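Local structure of N-acetyl-beta-D glucosaminidase (Rhizomucor miehei CAU432, 4ZM6) at residues A509-I513 with F514-E518; Q804-R807 with G808-I811; D548-D551 with H552-M556; R715-P718 with S719-W722. The protein probably cleaves beta-linked N-acetylglucosamine with its family 3 glycoside hydrolase part and transfers acetyl groups from acetyl-CoA to glucosamine with its GCN5-related part. One frame throughout, in Å; residues are numbered along the deposited sequence.

Contact 1. Residues A509-I513 with F514-E518; sequences AVRLI and FGEIE
Arg511 and Ile517 make the close-packed flank of this helix end. The aliphatic part of Arg511 runs past the isoleucine, and a bend at its third torsion (chi3 75°) lays the guanidinium under Ile517 CD1, which sits over one face at 3.5 Å from Arg511 CZ. Glu516 OE2 comes instead to the edge of the same group, in its plane, and takes a straight hydrogen bond from Arg511 NE at 3.1 Å; the carboxylate is turned 60° out of the guanidinium plane. Both charges have further partners, since Arg511 NH1 pairs with Asp369 and Glu516 OE1 with Arg422, so the bridge is one link of a wider ionic cluster. Next to it the buried Leu512 crosses Ile517 at about a right angle, CG lying 4.0 Å from Ile517 CG2. The backbone here forms a Schellman motif that terminates helix 503-513: Glu516 N reaches Arg511 O at 2.8 Å, Gly515 N reaches Leu512 O at 3.1 Å, and Gly515, with positive phi, is the C-prime residue. One residue earlier, Phe514 N still makes a helical bond to Val510 O, and the phenyl ring lies alongside Val510, with CD1 3.7 Å from Val510 CG1. The other side is looser. Gly515 is exposed on the outside of the turn, and a water donates to both Leu512 O and Ile517 O. Glu518 CB points away from the helix; its side chain lies about 6 Å from the bound acetyl-CoA.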
ATOM      1  N   ALA A 509      19.470   8.213  29.691  1.00 41.81           N
ATOM      2  CA  ALA A 509      20.519   7.221  29.464  1.00 43.40           C
ATOM      3  C   ALA A 509      21.150   6.743  30.775  1.00 43.55           C
ATOM      4  O   ALA A 509      21.465   5.559  30.926  1.00 43.05           O
ATOM      5  CB  ALA A 509      21.583   7.783  28.537  1.00 44.10           C
ATOM      6  N   VAL A 510      21.329   7.662  31.719  1.00 43.27           N
ATOM      7  CA  VAL A 510      21.833   7.302  33.041  1.00 44.27           C
ATOM      8  C   VAL A 510      20.800   6.479  33.810  1.00 43.75           C
ATOM      9  O   VAL A 510      21.138   5.461  34.416  1.00 41.89           O
ATOM     10  CB  VAL A 510      22.237   8.546  33.846  1.00 45.28           C
ATOM     11  CG1 VAL A 510      22.487   8.191  35.303  1.00 46.36           C
ATOM     12  CG2 VAL A 510      23.478   9.174  33.231  1.00 45.61           C
ATOM     13  N   ARG A 511      19.545   6.914  33.768  1.00 44.92           N
ATOM     14  CA  ARG A 511      18.451   6.156  34.387  1.00 47.33           C
ATOM     15  C   ARG A 511      18.424   4.703  33.901  1.00 47.09           C
ATOM     16  O   ARG A 511      18.224   3.777  34.691  1.00 44.90           O
ATOM     17  CB  ARG A 511      17.104   6.815  34.095  1.00 48.01           C
ATOM     18  CG  ARG A 511      16.965   8.215  34.667  1.00 49.99           C
ATOM     19  CD  ARG A 511      15.516   8.649  34.690  1.00 52.42           C
ATOM     20  NE  ARG A 511      14.791   7.985  35.772  1.00 55.54           N
ATOM     21  CZ  ARG A 511      13.472   7.799  35.808  1.00 57.62           C
ATOM     22  NH1 ARG A 511      12.695   8.218  34.812  1.00 56.42           N
ATOM     23  NH2 ARG A 511      12.926   7.176  36.849  1.00 58.89           N
ATOM     24  N   LEU A 512      18.644   4.524  32.598  1.00 47.23           N
ATOM     25  CA  LEU A 512      18.682   3.201  31.986  1.00 48.10           C
ATOM     26  C   LEU A 512      19.863   2.397  32.516  1.00 47.87           C
ATOM     27  O   LEU A 512      19.717   1.221  32.849  1.00 45.98           O
ATOM     28  CB  LEU A 512      18.785   3.316  30.464  1.00 49.40           C
ATOM     29  CG  LEU A 512      17.919   2.374  29.624  1.00 50.12           C
ATOM     30  CD1 LEU A 512      18.362   2.449  28.170  1.00 50.68           C
ATOM     31  CD2 LEU A 512      17.978   0.942  30.128  1.00 50.86           C
ATOM     32  N   ILE A 513      21.025   3.043  32.590  1.00 48.91           N
ATOM     33  CA  ILE A 513      22.255   2.391  33.050  1.00 49.71           C
ATOM     34  C   ILE A 513      22.138   1.914  34.500  1.00 50.13           C
ATOM     35  O   ILE A 513      22.582   0.813  34.828  1.00 52.93           O
ATOM     36  CB  ILE A 513      23.486   3.316  32.843  1.00 50.79           C
ATOM     37  CG1 ILE A 513      23.833   3.381  31.348  1.00 50.82           C
ATOM     38  CG2 ILE A 513      24.704   2.830  33.625  1.00 49.99           C
ATOM     39  CD1 ILE A 513      24.749   4.524  30.965  1.00 50.80           C
ATOM     40  N   PHE A 514      21.523   2.722  35.359  1.00 49.83           N
ATOM     41  CA  PHE A 514      21.305   2.332  36.757  1.00 49.12           C
ATOM     42  C   PHE A 514      20.009   1.544  36.990  1.00 49.88           C
ATOM     43  O   PHE A 514      19.628   1.302  38.132  1.00 52.29           O
ATOM     44  CB  PHE A 514      21.370   3.560  37.670  1.00 48.22           C
ATOM     45  CG  PHE A 514      22.760   4.092  37.836  1.00 47.85           C
ATOM     46  CD1 PHE A 514      23.298   4.948  36.893  1.00 46.98           C
ATOM     47  CD2 PHE A 514      23.545   3.701  38.911  1.00 47.70           C
ATOM     48  CE1 PHE A 514      24.585   5.424  37.027  1.00 47.41           C
ATOM     49  CE2 PHE A 514      24.837   4.174  39.052  1.00 47.83           C
ATOM     50  CZ  PHE A 514      25.359   5.041  38.108  1.00 47.49           C
ATOM     51  N   GLY A 515      19.337   1.136  35.919  1.00 49.39           N
ATOM     52  CA  GLY A 515      18.177   0.262  36.037  1.00 50.03           C
ATOM     53  C   GLY A 515      16.923   0.889  36.620  1.00 50.12           C
ATOM     54  O   GLY A 515      16.023   0.177  37.053  1.00 53.26           O
ATOM     55  N   GLU A 516      16.853   2.215  36.621  1.00 49.10           N
ATOM     56  CA  GLU A 516      15.678   2.922  37.116  1.00 48.76           C
ATOM     57  C   GLU A 516      14.556   2.849  36.099  1.00 50.13           C
ATOM     58  O   GLU A 516      13.384   2.932  36.445  1.00 50.50           O
ATOM     59  CB  GLU A 516      16.014   4.392  37.362  1.00 48.13           C
ATOM     60  CG  GLU A 516      17.062   4.622  38.433  1.00 46.85           C
ATOM     61  CD  GLU A 516      17.428   6.081  38.583  1.00 46.59           C
ATOM     62  OE1 GLU A 516      18.374   6.373  39.349  1.00 47.24           O
ATOM     63  OE2 GLU A 516      16.776   6.930  37.936  1.00 44.86           O
ATOM     64  N   ILE A 517      14.941   2.717  34.838  1.00 54.24           N
ATOM     65  CA  ILE A 517      14.019   2.741  33.723  1.00 56.35           C
ATOM     66  C   ILE A 517      14.375   1.531  32.873  1.00 55.16           C
ATOM     67  O   ILE A 517      15.445   0.951  33.048  1.00 53.83           O
ATOM     68  CB  ILE A 517      14.139   4.102  32.976  1.00 60.62           C
ATOM     69  CG1 ILE A 517      12.761   4.734  32.793  1.00 64.41           C
ATOM     70  CG2 ILE A 517      14.887   4.000  31.647  1.00 60.54           C
ATOM     71  CD1 ILE A 517      12.086   5.106  34.100  1.00 66.60           C
ATOM     72  N   GLU A 518      13.486   1.122  31.978  1.00 56.81           N
ATOM     73  CA  GLU A 518      13.775  -0.033  31.134  1.00 60.22           C
ATOM     74  C   GLU A 518      13.571   0.310  29.665  1.00 59.48           C
ATOM     75  O   GLU A 518      12.598   0.963  29.299  1.00 57.35           O
ATOM     76  CB  GLU A 518      12.927  -1.234  31.559  1.00 63.16           C
ATOM     77  CG  GLU A 518      13.710  -2.544  31.603  1.00 66.47           C
ATOM     78  CD  GLU A 518      13.149  -3.560  32.591  1.00 70.24           C
ATOM     79  OE1 GLU A 518      12.733  -3.168  33.706  1.00 70.47           O
ATOM     80  OE2 GLU A 518      13.139  -4.765  32.260  1.00 73.72           O
TER
HETATM   81  O   HOH W   1      17.536  -0.916  32.766  1.00 51.75           O

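Contact 2. Residues Q804-R807 with G808-I811; sequences QEER and GRGI. With SO4 (sulfate ion), chain D.
Arg809 folds back over Glu806 in the loop between strand 794-802 and helix 811-825, whose Gly-x-Gly sequence and place between strand and helix resemble the pyrophosphate-binding loop of GCN5-related acetyltransferases. The side chain can be traced outward past the carbonyl of Glu806. CB lies 3.9 Å from Glu806 O, CG follows at 3.5 Å and CD passes at a similar distance from the same oxygen, so the aliphatic part runs past this oxygen. A bend at the third torsion (chi3 64°) then leads to NE, which forms a salt bridge with Glu709. At the tip, NH1 meets Glu806 OE1 at 2.7 Å; this ion pair has a poorly aligned hydrogen bond, at 120°, and should be counted weak, with the carboxylate and guanidinium planes 64° apart. Ile811 CD1 packs 4.2 Å from Glu806 CB, and the isoleucine continues onto Ile764 and Ile711 of the neighbouring strands. On the earlier side of the loop, Arg807 NE bonds to Gln804 O at 2.8 Å, bracing the type I turn from Gln804 to Arg807. A sulfate, probably from the crystallisation liquor, sits at the start of the helix, much where a coenzyme A pyrophosphate would be expected by analogy with Gly624, Lys625 and Gly626 in the first acetyltransferase region. Gly808 N donates to sulfate O2 at 2.7 Å, while Ile811 N makes a weak bond to sulfate O1 at 3.4 Å.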
ATOM      1  N   GLN A 804     -38.771  24.800  16.848  1.00 74.35           N
ATOM      2  CA  GLN A 804     -38.509  26.056  17.575  1.00 76.90           C
ATOM      3  C   GLN A 804     -39.796  26.838  17.847  1.00 75.43           C
ATOM      4  O   GLN A 804     -40.084  27.204  18.990  1.00 72.51           O
ATOM      5  CB  GLN A 804     -37.460  26.975  16.897  1.00 79.50           C
ATOM      6  CG  GLN A 804     -37.135  26.775  15.419  1.00 81.21           C
ATOM      7  CD  GLN A 804     -35.793  26.084  15.209  1.00 80.99           C
ATOM      8  OE1 GLN A 804     -35.483  25.085  15.864  1.00 80.10           O
ATOM      9  NE2 GLN A 804     -34.985  26.622  14.297  1.00 79.02           N
ATOM     10  N   GLU A 805     -40.563  27.066  16.784  1.00 73.85           N
ATOM     11  CA  GLU A 805     -41.856  27.744  16.860  1.00 75.98           C
ATOM     12  C   GLU A 805     -42.772  27.221  17.985  1.00 72.26           C
ATOM     13  O   GLU A 805     -43.459  28.005  18.645  1.00 69.80           O
ATOM     14  CB  GLU A 805     -42.576  27.583  15.519  1.00 82.81           C
ATOM     15  CG  GLU A 805     -43.860  28.390  15.372  1.00 89.17           C
ATOM     16  CD  GLU A 805     -43.616  29.861  15.088  1.00 93.01           C
ATOM     17  OE1 GLU A 805     -42.444  30.266  14.918  1.00 94.28           O
ATOM     18  OE2 GLU A 805     -44.611  30.612  15.028  1.00 97.31           O
ATOM     19  N   GLU A 806     -42.761  25.904  18.197  1.00 68.61           N
ATOM     20  CA  GLU A 806     -43.759  25.223  19.026  1.00 66.44           C
ATOM     21  C   GLU A 806     -43.293  24.934  20.454  1.00 68.72           C
ATOM     22  O   GLU A 806     -43.937  24.164  21.181  1.00 70.09           O
ATOM     23  CB  GLU A 806     -44.161  23.907  18.352  1.00 63.30           C
ATOM     24  CG  GLU A 806     -44.482  24.031  16.868  1.00 62.80           C
ATOM     25  CD  GLU A 806     -45.696  24.899  16.582  1.00 63.32           C
ATOM     26  OE1 GLU A 806     -46.568  25.028  17.470  1.00 62.09           O
ATOM     27  OE2 GLU A 806     -45.781  25.444  15.458  1.00 61.87           O
ATOM     28  N   ARG A 807     -42.189  25.549  20.865  1.00 70.47           N
ATOM     29  CA  ARG A 807     -41.625  25.277  22.183  1.00 72.34           C
ATOM     30  C   ARG A 807     -42.503  25.879  23.280  1.00 69.82           C
ATOM     31  O   ARG A 807     -43.191  26.881  23.060  1.00 67.87           O
ATOM     32  CB  ARG A 807     -40.186  25.806  22.269  1.00 75.55           C
ATOM     33  CG  ARG A 807     -39.213  25.071  21.358  1.00 77.52           C
ATOM     34  CD  ARG A 807     -37.815  25.679  21.352  1.00 80.47           C
ATOM     35  NE  ARG A 807     -37.712  26.874  20.506  1.00 81.31           N
ATOM     36  CZ  ARG A 807     -36.567  27.453  20.126  1.00 80.67           C
ATOM     37  NH1 ARG A 807     -35.387  26.963  20.505  1.00 79.83           N
ATOM     38  NH2 ARG A 807     -36.599  28.535  19.354  1.00 80.36           N
ATOM     39  N   GLY A 808     -42.492  25.242  24.448  1.00 67.97           N
ATOM     40  CA  GLY A 808     -43.211  25.746  25.619  1.00 68.08           C
ATOM     41  C   GLY A 808     -44.695  25.427  25.659  1.00 68.57           C
ATOM     42  O   GLY A 808     -45.440  26.065  26.403  1.00 67.20           O
ATOM     43  N   ARG A 809     -45.120  24.444  24.860  1.00 68.33           N
ATOM     44  CA  ARG A 809     -46.500  23.954  24.877  1.00 65.06           C
ATOM     45  C   ARG A 809     -46.600  22.602  25.578  1.00 63.80           C
ATOM     46  O   ARG A 809     -47.681  22.019  25.655  1.00 63.84           O
ATOM     47  CB  ARG A 809     -47.037  23.828  23.453  1.00 63.99           C
ATOM     48  CG  ARG A 809     -46.970  25.114  22.648  1.00 65.17           C
ATOM     49  CD  ARG A 809     -47.291  24.875  21.182  1.00 64.71           C
ATOM     50  NE  ARG A 809     -48.666  24.415  21.001  1.00 64.87           N
ATOM     51  CZ  ARG A 809     -49.123  23.795  19.916  1.00 64.85           C
ATOM     52  NH1 ARG A 809     -48.317  23.545  18.889  1.00 65.23           N
ATOM     53  NH2 ARG A 809     -50.395  23.417  19.864  1.00 65.83           N
ATOM     54  N   GLY A 810     -45.472  22.105  26.084  1.00 63.38           N
ATOM     55  CA  GLY A 810     -45.428  20.819  26.781  1.00 63.81           C
ATOM     56  C   GLY A 810     -45.368  19.608  25.860  1.00 62.70           C
ATOM     57  O   GLY A 810     -45.539  18.472  26.315  1.00 63.29           O
ATOM     58  N   ILE A 811     -45.110  19.850  24.573  1.00 59.14           N
ATOM     59  CA  ILE A 811     -45.111  18.797  23.556  1.00 56.76           C
ATOM     60  C   ILE A 811     -43.992  17.786  23.779  1.00 59.41           C
ATOM     61  O   ILE A 811     -44.234  16.579  23.772  1.00 63.61           O
ATOM     62  CB  ILE A 811     -44.976  19.378  22.133  1.00 54.04           C
ATOM     63  CG1 ILE A 811     -46.239  20.167  21.769  1.00 53.16           C
ATOM     64  CG2 ILE A 811     -44.724  18.268  21.118  1.00 53.41           C
ATOM     65  CD1 ILE A 811     -46.153  20.929  20.465  1.00 51.87           C
TER
HETATM   66  S   SO4 D 902     -41.361  21.926  25.118  1.00 83.89           S
HETATM   67  O1  SO4 D 902     -42.500  22.018  24.172  1.00 84.61           O
HETATM   68  O2  SO4 D 902     -41.162  23.244  25.751  1.00 84.81           O
HETATM   69  O3  SO4 D 902     -40.122  21.551  24.396  1.00 78.95           O
HETATM   70  O4  SO4 D 902     -41.668  20.929  26.172  1.00 80.54           O

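Contact 3. Residues D548-D551 with H552-M556; sequences DDLD and HVTAM
Thr554 and Leu550 lie one helical turn apart with their side chains obliquely crossed, and the threonine hydroxyl meets the leucine carbonyl oxygen while also approaching one leucine methyl. OG1 points back down the helix because it stands anti to the carbonyl carbon (chi1 -57°), which puts it 2.7 Å from Leu550 O and 3.8 Å from Leu550 CD1. Leu550 O is thus gripped twice: the hydroxyl arrives 39° above the carbonyl plane, whereas Thr554 N donates at 2.9 Å from the opposite face. Val553 CG2 lies 3.4 Å from Asp549 O, and the valine touches Tyr544 and Phe597. His552 has its CB 3.7 Å from Asp549 O and touches Ile594. The carboxylates of Asp548 and Asp549 have partners beyond this helix turn: Asp549 bridges to Arg588 and accepts from Arg545 N, and Asp548 pairs with Arg545 and with Lys262 of the second subunit. Backbone bonds from Val553 N to Asp549 O and from Ala555 N to Asp551 O continue the i to i+4 helical pattern. A threonine hydroxyl sharing the carbonyl four residues back with its own N-H is a familiar feature of alpha-helices; here it belongs to helix 546-561, the first helix of a GCN5-related acetyltransferase fold.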
ATOM      1  N   ASP A 548     -12.164 -14.647  10.986  1.00 55.84           N
ATOM      2  CA  ASP A 548     -11.176 -15.311  11.839  1.00 53.31           C
ATOM      3  C   ASP A 548     -11.096 -14.767  13.267  1.00 52.51           C
ATOM      4  O   ASP A 548     -10.808 -15.518  14.196  1.00 50.92           O
ATOM      5  CB  ASP A 548      -9.791 -15.202  11.194  1.00 54.40           C
ATOM      6  CG  ASP A 548      -9.738 -15.819   9.812  1.00 54.85           C
ATOM      7  OD1 ASP A 548     -10.330 -16.907   9.631  1.00 55.53           O
ATOM      8  OD2 ASP A 548      -9.105 -15.223   8.909  1.00 53.79           O
ATOM      9  N   ASP A 549     -11.346 -13.470  13.441  1.00 53.35           N
ATOM     10  CA  ASP A 549     -11.031 -12.775  14.697  1.00 52.67           C
ATOM     11  C   ASP A 549     -12.225 -12.480  15.615  1.00 54.01           C
ATOM     12  O   ASP A 549     -12.035 -12.057  16.759  1.00 53.76           O
ATOM     13  CB  ASP A 549     -10.325 -11.456  14.377  1.00 51.53           C
ATOM     14  CG  ASP A 549      -9.081 -11.645  13.523  1.00 51.45           C
ATOM     15  OD1 ASP A 549      -8.477 -12.744  13.564  1.00 50.11           O
ATOM     16  OD2 ASP A 549      -8.707 -10.684  12.811  1.00 51.31           O
ATOM     17  N   LEU A 550     -13.443 -12.699  15.125  1.00 54.82           N
ATOM     18  CA  LEU A 550     -14.643 -12.303  15.863  1.00 53.85           C
ATOM     19  C   LEU A 550     -14.781 -13.025  17.208  1.00 53.95           C
ATOM     20  O   LEU A 550     -15.098 -12.394  18.217  1.00 55.10           O
ATOM     21  CB  LEU A 550     -15.897 -12.518  15.009  1.00 53.57           C
ATOM     22  CG  LEU A 550     -17.253 -12.251  15.673  1.00 54.30           C
ATOM     23  CD1 LEU A 550     -17.341 -10.818  16.183  1.00 54.02           C
ATOM     24  CD2 LEU A 550     -18.388 -12.557  14.703  1.00 53.43           C
ATOM     25  N   ASP A 551     -14.550 -14.335  17.226  1.00 54.61           N
ATOM     26  CA  ASP A 551     -14.659 -15.111  18.471  1.00 54.48           C
ATOM     27  C   ASP A 551     -13.679 -14.624  19.525  1.00 53.00           C
ATOM     28  O   ASP A 551     -14.023 -14.528  20.698  1.00 52.91           O
ATOM     29  CB  ASP A 551     -14.433 -16.604  18.220  1.00 55.10           C
ATOM     30  CG  ASP A 551     -15.620 -17.270  17.563  1.00 55.03           C
ATOM     31  OD1 ASP A 551     -16.733 -17.188  18.123  1.00 55.23           O
ATOM     32  OD2 ASP A 551     -15.433 -17.889  16.495  1.00 56.28           O
ATOM     33  N   HIS A 552     -12.462 -14.311  19.099  1.00 53.35           N
ATOM     34  CA  HIS A 552     -11.436 -13.820  20.011  1.00 53.57           C
ATOM     35  C   HIS A 552     -11.749 -12.433  20.542  1.00 51.71           C
ATOM     36  O   HIS A 552     -11.588 -12.176  21.737  1.00 50.62           O
ATOM     37  CB  HIS A 552     -10.075 -13.824  19.326  1.00 55.64           C
ATOM     38  CG  HIS A 552      -9.522 -15.197  19.130  1.00 57.76           C
ATOM     39  ND1 HIS A 552      -9.115 -15.669  17.899  1.00 57.97           N
ATOM     40  CD2 HIS A 552      -9.340 -16.214  20.006  1.00 57.68           C
ATOM     41  CE1 HIS A 552      -8.687 -16.911  18.030  1.00 58.88           C
ATOM     42  NE2 HIS A 552      -8.814 -17.265  19.297  1.00 59.39           N
ATOM     43  N   VAL A 553     -12.187 -11.544  19.653  1.00 50.14           N
ATOM     44  CA  VAL A 553     -12.596 -10.201  20.054  1.00 48.66           C
ATOM     45  C   VAL A 553     -13.764 -10.265  21.032  1.00 48.72           C
ATOM     46  O   VAL A 553     -13.809  -9.510  22.003  1.00 48.14           O
ATOM     47  CB  VAL A 553     -12.971  -9.348  18.835  1.00 48.69           C
ATOM     48  CG1 VAL A 553     -13.735  -8.099  19.255  1.00 49.10           C
ATOM     49  CG2 VAL A 553     -11.716  -8.972  18.060  1.00 48.97           C
ATOM     50  N   THR A 554     -14.697 -11.181  20.773  1.00 49.20           N
ATOM     51  CA  THR A 554     -15.826 -11.424  21.675  1.00 48.33           C
ATOM     52  C   THR A 554     -15.341 -11.851  23.057  1.00 47.11           C
ATOM     53  O   THR A 554     -15.807 -11.334  24.071  1.00 45.80           O
ATOM     54  CB  THR A 554     -16.772 -12.502  21.108  1.00 47.66           C
ATOM     55  OG1 THR A 554     -17.226 -12.101  19.807  1.00 46.84           O
ATOM     56  CG2 THR A 554     -17.969 -12.721  22.032  1.00 46.95           C
ATOM     57  N   ALA A 555     -14.397 -12.788  23.091  1.00 47.43           N
ATOM     58  CA  ALA A 555     -13.813 -13.243  24.358  1.00 48.00           C
ATOM     59  C   ALA A 555     -13.078 -12.118  25.081  1.00 47.16           C
ATOM     60  O   ALA A 555     -13.152 -12.002  26.298  1.00 46.40           O
ATOM     61  CB  ALA A 555     -12.870 -14.407  24.119  1.00 48.75           C
ATOM     62  N   MET A 556     -12.378 -11.285  24.320  1.00 47.97           N
ATOM     63  CA  MET A 556     -11.670 -10.152  24.896  1.00 48.79           C
ATOM     64  C   MET A 556     -12.653  -9.173  25.545  1.00 48.98           C
ATOM     65  O   MET A 556     -12.358  -8.610  26.602  1.00 49.25           O
ATOM     66  CB  MET A 556     -10.826  -9.445  23.828  1.00 49.27           C
ATOM     67  CG  MET A 556      -9.720  -8.564  24.388  1.00 49.30           C
ATOM     68  SD  MET A 556      -8.904  -7.591  23.106  1.00 51.24           S
ATOM     69  CE  MET A 556      -7.939  -8.853  22.292  1.00 49.95           C
TER

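Contact 4. Residues R715-P718 with S719-W722; sequences RIKP and SETW
Glu720 has CG anti to its carbonyl carbon (chi1 -60°) and an extended chain beyond, which carries its carboxylate back to the main chain of Lys717; Thr721 has OG1 in the same relation (chi1 -53°), which turns its hydroxyl back to Pro718 O. These two returns brace the 3-10 turn that joins strand 711-715 to helix 721-731, the first strand and helix of the second GCN5-related acetyltransferase region. The turn itself is set by Glu720 N, which donates to Lys717 O at 2.8 Å. In the reverse direction Lys717 N donates to Glu720 OE1 at 3.2 Å, nearly straight, though it meets the oxygen from 46° above the carboxylate plane. Main chain and side chain of one glutamate therefore hold both the N-H and the C=O of the lysine. The lysine side chain slants past the glutamate, its CE 3.7 Å from Glu720 OE2, but NZ stays 4.4 Å from that oxygen, beyond a salt bridge; a long, weak ion pair links Glu720 OE1 to Arg755. On the buried side Ile716 leans across the base of the glutamate, with CG1 3.8 Å from Glu720 CB. Its remaining surface packs against Leu751 and Val753 of strand 751-756, so the turn rests on the sheet, while Lys717, Pro718 and Ser719 lie exposed. Pro718 O receives two donors from Thr721: a weak bond from N at 3.3 Å and a shorter one from OG1 at 2.8 Å.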
ATOM      1  N   ARG A 715     -47.316   7.343  13.685  1.00 49.85           N
ATOM      2  CA  ARG A 715     -46.238   7.009  12.766  1.00 47.36           C
ATOM      3  C   ARG A 715     -46.211   7.922  11.553  1.00 47.03           C
ATOM      4  O   ARG A 715     -47.173   8.629  11.271  1.00 48.28           O
ATOM      5  CB  ARG A 715     -46.366   5.554  12.309  1.00 45.58           C
ATOM      6  CG  ARG A 715     -46.175   4.550  13.435  1.00 45.00           C
ATOM      7  CD  ARG A 715     -46.664   3.151  13.086  1.00 44.52           C
ATOM      8  NE  ARG A 715     -46.218   2.666  11.773  1.00 43.36           N
ATOM      9  CZ  ARG A 715     -46.251   1.391  11.384  1.00 41.08           C
ATOM     10  NH1 ARG A 715     -46.694   0.443  12.197  1.00 41.79           N
ATOM     11  NH2 ARG A 715     -45.823   1.055  10.173  1.00 40.25           N
ATOM     12  N   ILE A 716     -45.082   7.915  10.856  1.00 47.67           N
ATOM     13  CA  ILE A 716     -44.972   8.567   9.565  1.00 49.05           C
ATOM     14  C   ILE A 716     -45.166   7.478   8.506  1.00 49.35           C
ATOM     15  O   ILE A 716     -44.671   6.365   8.667  1.00 50.59           O
ATOM     16  CB  ILE A 716     -43.616   9.316   9.419  1.00 50.72           C
ATOM     17  CG1 ILE A 716     -43.733  10.450   8.399  1.00 52.94           C
ATOM     18  CG2 ILE A 716     -42.459   8.390   9.048  1.00 50.57           C
ATOM     19  CD1 ILE A 716     -44.301  11.724   8.991  1.00 53.77           C
ATOM     20  N   LYS A 717     -45.914   7.781   7.449  1.00 49.27           N
ATOM     21  CA  LYS A 717     -46.072   6.845   6.336  1.00 50.10           C
ATOM     22  C   LYS A 717     -45.033   7.141   5.266  1.00 48.90           C
ATOM     23  O   LYS A 717     -44.566   8.274   5.161  1.00 50.89           O
ATOM     24  CB  LYS A 717     -47.460   6.954   5.715  1.00 52.63           C
ATOM     25  CG  LYS A 717     -48.602   6.514   6.617  1.00 54.37           C
ATOM     26  CD  LYS A 717     -49.882   6.295   5.822  1.00 54.88           C
ATOM     27  CE  LYS A 717     -50.205   7.490   4.944  1.00 55.37           C
ATOM     28  NZ  LYS A 717     -51.591   7.454   4.420  1.00 55.74           N
ATOM     29  N   PRO A 718     -44.684   6.135   4.447  1.00 47.66           N
ATOM     30  CA  PRO A 718     -43.680   6.302   3.395  1.00 47.11           C
ATOM     31  C   PRO A 718     -43.878   7.514   2.496  1.00 47.36           C
ATOM     32  O   PRO A 718     -42.904   8.183   2.164  1.00 50.99           O
ATOM     33  CB  PRO A 718     -43.810   5.011   2.590  1.00 46.56           C
ATOM     34  CG  PRO A 718     -44.187   4.002   3.616  1.00 47.41           C
ATOM     35  CD  PRO A 718     -45.097   4.725   4.576  1.00 47.90           C
ATOM     36  N   SER A 719     -45.118   7.794   2.106  1.00 47.33           N
ATOM     37  CA  SER A 719     -45.418   8.960   1.269  1.00 46.52           C
ATOM     38  C   SER A 719     -45.257  10.293   2.020  1.00 47.27           C
ATOM     39  O   SER A 719     -45.189  11.345   1.393  1.00 46.12           O
ATOM     40  CB  SER A 719     -46.840   8.861   0.708  1.00 45.57           C
ATOM     41  OG  SER A 719     -47.810   9.084   1.721  1.00 45.16           O
ATOM     42  N   GLU A 720     -45.214  10.241   3.351  1.00 49.94           N
ATOM     43  CA  GLU A 720     -45.042  11.429   4.191  1.00 53.25           C
ATOM     44  C   GLU A 720     -43.597  11.613   4.689  1.00 53.41           C
ATOM     45  O   GLU A 720     -43.325  12.544   5.448  1.00 52.76           O
ATOM     46  CB  GLU A 720     -45.972  11.343   5.412  1.00 56.57           C
ATOM     47  CG  GLU A 720     -47.463  11.264   5.091  1.00 59.42           C
ATOM     48  CD  GLU A 720     -48.321  10.836   6.283  1.00 62.18           C
ATOM     49  OE1 GLU A 720     -47.782  10.398   7.329  1.00 63.09           O
ATOM     50  OE2 GLU A 720     -49.559  10.931   6.174  1.00 63.61           O
ATOM     51  N   THR A 721     -42.673  10.746   4.271  1.00 52.70           N
ATOM     52  CA  THR A 721     -41.290  10.810   4.759  1.00 52.30           C
ATOM     53  C   THR A 721     -40.689  12.220   4.619  1.00 51.50           C
ATOM     54  O   THR A 721     -40.058  12.731   5.551  1.00 48.42           O
ATOM     55  CB  THR A 721     -40.377   9.789   4.039  1.00 52.56           C
ATOM     56  OG1 THR A 721     -40.943   8.472   4.124  1.00 51.98           O
ATOM     57  CG2 THR A 721     -38.987   9.778   4.664  1.00 50.78           C
ATOM     58  N   TRP A 722     -40.904  12.848   3.467  1.00 50.60           N
ATOM     59  CA  TRP A 722     -40.378  14.191   3.214  1.00 51.60           C
ATOM     60  C   TRP A 722     -40.703  15.193   4.326  1.00 52.39           C
ATOM     61  O   TRP A 722     -39.901  16.069   4.625  1.00 54.71           O
ATOM     62  CB  TRP A 722     -40.872  14.734   1.868  1.00 51.96           C
ATOM     63  CG  TRP A 722     -42.342  15.039   1.810  1.00 54.87           C
ATOM     64  CD1 TRP A 722     -43.350  14.175   1.480  1.00 54.98           C
ATOM     65  CD2 TRP A 722     -42.966  16.300   2.068  1.00 56.85           C
ATOM     66  NE1 TRP A 722     -44.561  14.818   1.522  1.00 54.91           N
ATOM     67  CE2 TRP A 722     -44.357  16.124   1.880  1.00 57.13           C
ATOM     68  CE3 TRP A 722     -42.489  17.562   2.441  1.00 57.58           C
ATOM     69  CZ2 TRP A 722     -45.275  17.163   2.056  1.00 57.49           C
ATOM     70  CZ3 TRP A 722     -43.403  18.595   2.615  1.00 58.00           C
ATOM     71  CH2 TRP A 722     -44.780  18.388   2.423  1.00 58.09           C
TER

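In the fold
All four contacts are local turns or helix segments in series along the chain, so none encloses or crosses another. Contact 1 comes first, where helix 503-513, which follows strand 494-497 of the six-stranded mixed sheet, ends and the chain heads for strand 540-543. Contact 3 follows on helix 546-561, which packs against strand 594-605 in the acetyl-CoA-binding region; its centre is about 38 Å from that of contact 1. Contact 4 then joins strand 711-715 to helix 721-731, and contact 2 joins strand 794-802 to helix 811-825. These last two share the C-terminal acetyltransferase region, their nearest atoms about 13 Å apart, on the opposite side of the chain's centre from contact 1.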